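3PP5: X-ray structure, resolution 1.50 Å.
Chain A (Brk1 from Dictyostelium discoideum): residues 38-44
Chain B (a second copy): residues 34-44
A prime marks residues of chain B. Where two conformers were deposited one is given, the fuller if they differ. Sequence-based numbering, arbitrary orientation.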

ATOM      1  N   LYS A  38      -0.136   8.305   4.462  1.00 16.88           N
ATOM      2  CA  LYS A  38      -0.106   9.046   3.196  0.58 19.80           C
ATOM      3  C   LYS A  38      -0.399   8.133   2.010  1.00 19.70           C
ATOM      4  O   LYS A  38      -1.159   8.519   1.077  1.00 20.53           O
ATOM      5  CB  LYS A  38       1.230   9.774   3.023  0.58 24.27           C
ATOM      6  CG  LYS A  38       1.291  11.056   3.853  0.58 31.37           C
ATOM      7  CD  LYS A  38       2.703  11.439   4.253  0.58 35.86           C
ATOM      8  CE  LYS A  38       3.617  11.571   3.053  0.58 37.28           C
ATOM      9  NZ  LYS A  38       4.981  12.005   3.482  0.58 41.31           N
ATOM     10  N   PHE A  39       0.171   6.932   2.027  1.00 17.90           N
ATOM     11  CA  PHE A  39       0.064   6.009   0.894  1.00 16.30           C
ATOM     12  C   PHE A  39      -1.328   5.400   0.816  1.00 17.64           C
ATOM     13  O   PHE A  39      -1.884   5.236  -0.301  1.00 16.88           O
ATOM     14  CB  PHE A  39       1.164   4.937   1.002  1.00 20.44           C
ATOM     15  CG  PHE A  39       1.137   3.912  -0.088  1.00 20.34           C
ATOM     16  CD1 PHE A  39       1.366   4.281  -1.409  1.00 26.38           C
ATOM     17  CD2 PHE A  39       0.925   2.599   0.203  1.00 29.48           C
ATOM     18  CE1 PHE A  39       1.372   3.327  -2.389  1.00 25.66           C
ATOM     19  CE2 PHE A  39       0.917   1.655  -0.792  1.00 37.14           C
ATOM     20  CZ  PHE A  39       1.137   2.037  -2.080  1.00 23.74           C
ATOM     21  N   GLU A  40      -1.949   5.105   1.948  1.00 16.09           N
ATOM     22  CA  GLU A  40      -3.331   4.596   1.931  1.00 15.65           C
ATOM     23  C   GLU A  40      -4.250   5.654   1.341  1.00 18.82           C
ATOM     24  O   GLU A  40      -5.110   5.333   0.515  1.00 18.92           O
ATOM     25  CB  GLU A  40      -3.807   4.190   3.349  1.00 20.40           C
ATOM     26  CG  GLU A  40      -5.190   3.526   3.377  1.00 24.29           C
ATOM     27  CD  GLU A  40      -6.341   4.519   3.317  1.00 27.43           C
ATOM     28  OE1 GLU A  40      -6.159   5.695   3.677  1.00 25.53           O
ATOM     29  OE2 GLU A  40      -7.452   4.114   2.898  1.00 31.90           O
ATOM     30  N   LEU A  41      -4.042   6.921   1.704  1.00 15.94           N
ATOM     31  CA  LEU A  41      -4.906   8.011   1.219  1.00 16.72           C
ATOM     32  C   LEU A  41      -4.707   8.203  -0.273  1.00 20.79           C
ATOM     33  O   LEU A  41      -5.691   8.316  -1.049  1.00 18.89           O
ATOM     34  CB  LEU A  41      -4.561   9.325   1.946  1.00 20.81           C
ATOM     35  CG  LEU A  41      -5.391  10.531   1.493  1.00 26.35           C
ATOM     36  CD1 LEU A  41      -6.864  10.225   1.699  1.00 29.02           C
ATOM     37  CD2 LEU A  41      -4.954  11.773   2.283  1.00 28.33           C
ATOM     38  N   SER A  42      -3.448   8.258  -0.682  0.59 17.18           N
ATOM     39  CA  SER A  42      -3.103   8.417  -2.088  0.59 18.11           C
ATOM     40  C   SER A  42      -3.753   7.327  -2.936  0.59 18.62           C
ATOM     41  O   SER A  42      -4.416   7.617  -3.953  0.59 16.33           O
ATOM     42  CB  SER A  42      -1.586   8.387  -2.262  0.59 25.57           C
ATOM     43  OG  SER A  42      -1.227   8.435  -3.630  0.59 23.47           O
ATOM     44  N   THR A  43      -3.563   6.081  -2.525  1.00 17.29           N
ATOM     45  CA  THR A  43      -4.040   4.924  -3.262  1.00 14.85           C
ATOM     46  C   THR A  43      -5.559   4.965  -3.343  1.00 17.57           C
ATOM     47  O   THR A  43      -6.170   4.739  -4.417  1.00 16.16           O
ATOM     48  CB  THR A  43      -3.571   3.627  -2.582  1.00 17.60           C
ATOM     49  OG1 THR A  43      -2.148   3.615  -2.630  1.00 17.34           O
ATOM     50  CG2 THR A  43      -4.113   2.368  -3.324  1.00 18.44           C
ATOM     51  N   ARG A  44      -6.210   5.284  -2.236  1.00 16.05           N
ATOM     52  CA  ARG A  44      -7.665   5.353  -2.190  1.00 17.22           C
ATOM     53  C   ARG A  44      -8.156   6.418  -3.163  1.00 18.05           C
ATOM     54  O   ARG A  44      -9.131   6.191  -3.927  1.00 20.39           O
ATOM     55  CB  ARG A  44      -8.115   5.646  -0.743  1.00 20.80           C
ATOM     56  CG  ARG A  44      -9.586   5.977  -0.579  1.00 26.49           C
ATOM     57  CD  ARG A  44     -10.112   5.590   0.815  1.00 37.06           C
ATOM     58  NE  ARG A  44      -9.212   5.988   1.904  1.00 39.67           N
ATOM     59  CZ  ARG A  44      -9.155   7.214   2.419  1.00 49.46           C
ATOM     60  NH1 ARG A  44      -9.948   8.171   1.954  1.00 49.60           N
ATOM     61  NH2 ARG A  44      -8.307   7.485   3.406  1.00 48.41           N
TER
ATOM     62  N   GLU B  34       0.028  -6.627  10.306  1.00 16.24           N
ATOM     63  CA  GLU B  34      -1.392  -6.997  10.127  1.00 16.85           C
ATOM     64  C   GLU B  34      -2.076  -6.009   9.180  1.00 20.22           C
ATOM     65  O   GLU B  34      -2.858  -6.422   8.304  1.00 20.21           O
ATOM     66  CB  GLU B  34      -2.082  -7.105  11.490  1.00 19.98           C
ATOM     67  CG  GLU B  34      -1.479  -8.245  12.316  1.00 26.40           C
ATOM     68  CD  GLU B  34      -2.202  -8.510  13.628  1.00 40.19           C
ATOM     69  OE1 GLU B  34      -3.287  -7.926  13.849  1.00 49.81           O
ATOM     70  OE2 GLU B  34      -1.672  -9.315  14.436  1.00 35.41           O
ATOM     71  N   PHE B  35      -1.778  -4.723   9.312  1.00 16.93           N
ATOM     72  CA  PHE B  35      -2.367  -3.736   8.410  1.00 17.61           C
ATOM     73  C   PHE B  35      -1.918  -3.983   6.973  1.00 18.87           C
ATOM     74  O   PHE B  35      -2.739  -3.922   6.024  1.00 18.86           O
ATOM     75  CB  PHE B  35      -2.008  -2.307   8.815  1.00 18.52           C
ATOM     76  CG  PHE B  35      -2.435  -1.295   7.789  1.00 18.95           C
ATOM     77  CD1 PHE B  35      -3.753  -0.889   7.730  1.00 23.58           C
ATOM     78  CD2 PHE B  35      -1.534  -0.794   6.866  1.00 19.97           C
ATOM     79  CE1 PHE B  35      -4.164   0.034   6.751  1.00 24.03           C
ATOM     80  CE2 PHE B  35      -1.933   0.116   5.900  1.00 22.14           C
ATOM     81  CZ  PHE B  35      -3.253   0.540   5.864  1.00 23.25           C
ATOM     82  N   LEU B  36      -0.638  -4.260   6.771  1.00 16.26           N
ATOM     83  CA  LEU B  36      -0.124  -4.493   5.421  1.00 16.46           C
ATOM     84  C   LEU B  36      -0.780  -5.706   4.794  1.00 17.14           C
ATOM     85  O   LEU B  36      -1.081  -5.684   3.588  1.00 18.64           O
ATOM     86  CB  LEU B  36       1.397  -4.621   5.395  1.00 15.36           C
ATOM     87  CG  LEU B  36       2.037  -3.258   5.713  1.00 17.46           C
ATOM     88  CD1 LEU B  36       3.510  -3.463   5.872  1.00 20.26           C
ATOM     89  CD2 LEU B  36       1.706  -2.206   4.619  1.00 22.98           C
ATOM     90  N   ASN B  37      -1.023  -6.750   5.580  1.00 17.52           N
ATOM     91  CA  ASN B  37      -1.710  -7.929   5.044  1.00 20.02           C
ATOM     92  C   ASN B  37      -3.089  -7.552   4.553  1.00 20.33           C
ATOM     93  O   ASN B  37      -3.467  -7.950   3.423  1.00 21.03           O
ATOM     94  CB  ASN B  37      -1.798  -9.035   6.098  1.00 22.46           C
ATOM     95  CG  ASN B  37      -0.469  -9.669   6.357  1.00 28.35           C
ATOM     96  OD1 ASN B  37       0.433  -9.628   5.513  1.00 29.71           O
ATOM     97  ND2 ASN B  37      -0.326 -10.273   7.537  1.00 29.42           N
ATOM     98  N   LYS B  38      -3.815  -6.767   5.342  1.00 16.88           N
ATOM     99  CA  LYS B  38      -5.177  -6.366   4.971  0.58 19.80           C
ATOM    100  C   LYS B  38      -5.172  -5.413   3.782  1.00 19.70           C
ATOM    101  O   LYS B  38      -6.018  -5.543   2.852  1.00 20.53           O
ATOM    102  CB  LYS B  38      -5.911  -5.759   6.171  0.58 24.27           C
ATOM    103  CG  LYS B  38      -6.417  -6.834   7.132  0.58 31.37           C
ATOM    104  CD  LYS B  38      -6.530  -6.346   8.563  0.58 35.86           C
ATOM    105  CE  LYS B  38      -7.405  -5.116   8.675  0.58 37.28           C
ATOM    106  NZ  LYS B  38      -7.540  -4.700  10.104  0.58 41.31           N
ATOM    107  N   PHE B  39      -4.236  -4.468   3.779  1.00 17.90           N
ATOM    108  CA  PHE B  39      -4.197  -3.420   2.755  1.00 16.30           C
ATOM    109  C   PHE B  39      -3.709  -3.975   1.425  1.00 17.64           C
ATOM    110  O   PHE B  39      -4.242  -3.597   0.350  1.00 16.88           O
ATOM    111  CB  PHE B  39      -3.329  -2.251   3.254  1.00 20.44           C
ATOM    112  CG  PHE B  39      -3.187  -1.127   2.275  1.00 20.34           C
ATOM    113  CD1 PHE B  39      -4.296  -0.384   1.889  1.00 26.38           C
ATOM    114  CD2 PHE B  39      -1.963  -0.792   1.779  1.00 29.48           C
ATOM    115  CE1 PHE B  39      -4.144   0.663   1.022  1.00 25.66           C
ATOM    116  CE2 PHE B  39      -1.828   0.249   0.896  1.00 37.14           C
ATOM    117  CZ  PHE B  39      -2.927   0.960   0.526  1.00 23.74           C
ATOM    118  N   GLU B  40      -2.758  -4.895   1.440  1.00 16.09           N
ATOM    119  CA  GLU B  40      -2.311  -5.528   0.187  1.00 15.65           C
ATOM    120  C   GLU B  40      -3.471  -6.292  -0.432  1.00 18.82           C
ATOM    121  O   GLU B  40      -3.690  -6.204  -1.645  1.00 18.92           O
ATOM    122  CB  GLU B  40      -1.103  -6.470   0.423  1.00 20.40           C
ATOM    123  CG  GLU B  40      -0.506  -7.055  -0.865  1.00 24.29           C
ATOM    124  CD  GLU B  40      -1.282  -8.246  -1.406  1.00 27.43           C
ATOM    125  OE1 GLU B  40      -1.996  -8.916  -0.640  1.00 25.53           O
ATOM    126  OE2 GLU B  40      -1.175  -8.519  -2.626  1.00 31.90           O
ATOM    127  N   LEU B  41      -4.257  -6.990   0.388  1.00 15.94           N
ATOM    128  CA  LEU B  41      -5.380  -7.795  -0.122  1.00 16.72           C
ATOM    129  C   LEU B  41      -6.454  -6.884  -0.687  1.00 20.79           C
ATOM    130  O   LEU B  41      -6.979  -7.118  -1.806  1.00 18.89           O
ATOM    131  CB  LEU B  41      -5.986  -8.642   1.014  1.00 20.81           C
ATOM    132  CG  LEU B  41      -7.182  -9.500   0.590  1.00 26.35           C
ATOM    133  CD1 LEU B  41      -6.756 -10.422  -0.539  1.00 29.02           C
ATOM    134  CD2 LEU B  41      -7.695 -10.290   1.802  1.00 28.33           C
ATOM    135  N   SER B  42      -6.798  -5.859   0.078  0.59 17.18           N
ATOM    136  CA  SER B  42      -7.800  -4.888  -0.342  0.59 18.11           C
ATOM    137  C   SER B  42      -7.433  -4.276  -1.691  0.59 18.62           C
ATOM    138  O   SER B  42      -8.258  -4.247  -2.628  0.59 16.33           O
ATOM    139  CB  SER B  42      -7.942  -3.792   0.712  0.59 25.57           C
ATOM    140  OG  SER B  42      -8.833  -2.781   0.281  0.59 23.47           O
ATOM    141  N   THR B  43      -6.204  -3.786  -1.793  1.00 17.29           N
ATOM    142  CA  THR B  43      -5.724  -3.095  -2.976  1.00 14.85           C
ATOM    143  C   THR B  43      -5.746  -4.048  -4.164  1.00 17.57           C
ATOM    144  O   THR B  43      -6.201  -3.700  -5.281  1.00 16.16           O
ATOM    145  CB  THR B  43      -4.302  -2.558  -2.742  1.00 17.60           C
ATOM    146  OG1 THR B  43      -4.379  -1.607  -1.685  1.00 17.34           O
ATOM    147  CG2 THR B  43      -3.741  -1.857  -4.015  1.00 18.44           C
ATOM    148  N   ARG B  44      -5.293  -5.274  -3.957  1.00 16.05           N
ATOM    149  CA  ARG B  44      -5.261  -6.273  -5.018  1.00 17.22           C
ATOM    150  C   ARG B  44      -6.678  -6.539  -5.511  1.00 18.05           C
ATOM    151  O   ARG B  44      -6.929  -6.607  -6.742  1.00 20.39           O
ATOM    152  CB  ARG B  44      -4.588  -7.557  -4.487  1.00 20.80           C
ATOM    153  CG  ARG B  44      -4.691  -8.763  -5.399  1.00 26.49           C
ATOM    154  CD  ARG B  44      -3.510  -9.732  -5.209  1.00 37.06           C
ATOM    155  NE  ARG B  44      -3.193  -9.986  -3.798  1.00 39.67           N
ATOM    156  CZ  ARG B  44      -3.847 -10.851  -3.026  1.00 49.46           C
ATOM    157  NH1 ARG B  44      -4.855 -11.557  -3.522  1.00 49.60           N
ATOM    158  NH2 ARG B  44      -3.490 -11.017  -1.757  1.00 48.41           N
TER

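Both stretches are helical throughout, with i to i+4 backbone hydrogen bonds such as Thr43 N to Phe39 O at 2.9 Å. The axes run nearly parallel, 11° apart in their N-to-C directions, and approach no closer than 12.0 Å. That spacing leaves the contact to side chains: no hydrogen bond crosses it, and only 221 Å² is buried, both sides summed.

Phe39′ contributes most, with 81 Å² covered. Its CA-to-CB bond points toward chain A, and its t rotamer (chi1 179°) carries the ring in among Phe39, Glu40 and Thr43. The closest contact between the stretches joins the two copies of this residue, Phe39 CE2 to Phe39′ CE2 at 3.5 Å. The ring planes lie at 81° with centroids 5.8 Å apart, so the rings do not lie flat on one another; Phe39 CE2 meets the edge of the Phe39′ ring. Phe39 has the same rotamer, but its CA-to-CB bond points sideways and just 23 Å² is covered.

Glu40, with 48 Å² covered, packs through its aliphatic portion. Its CG lies 3.9 Å from Phe39′ CE1 and 4.3 Å from Phe35′ CZ, the latter at the ring edge. The carboxylate is engaged within its own helix: Arg44 NE donates to Glu40 OE2 at 2.8 Å in a salt bridge, nearly linear at 177°, and Arg44 NH2 donates to Glu40 OE1, also at 2.8 Å. The charge is thus paired while the methylene faces the aromatic rings.

Thr43 has 35 Å² covered. Its CB sits 4.1 Å from Phe39′ CZ, and its methyl CG2 is 4.3 Å from Thr43′ CG2. In the m rotamer, Thr43 OG1 donates to Phe39 O at 2.8 Å, and Thr43′ repeats this bond in its own helix, satisfying each hydroxyl locally while the methyl groups meet between the helices.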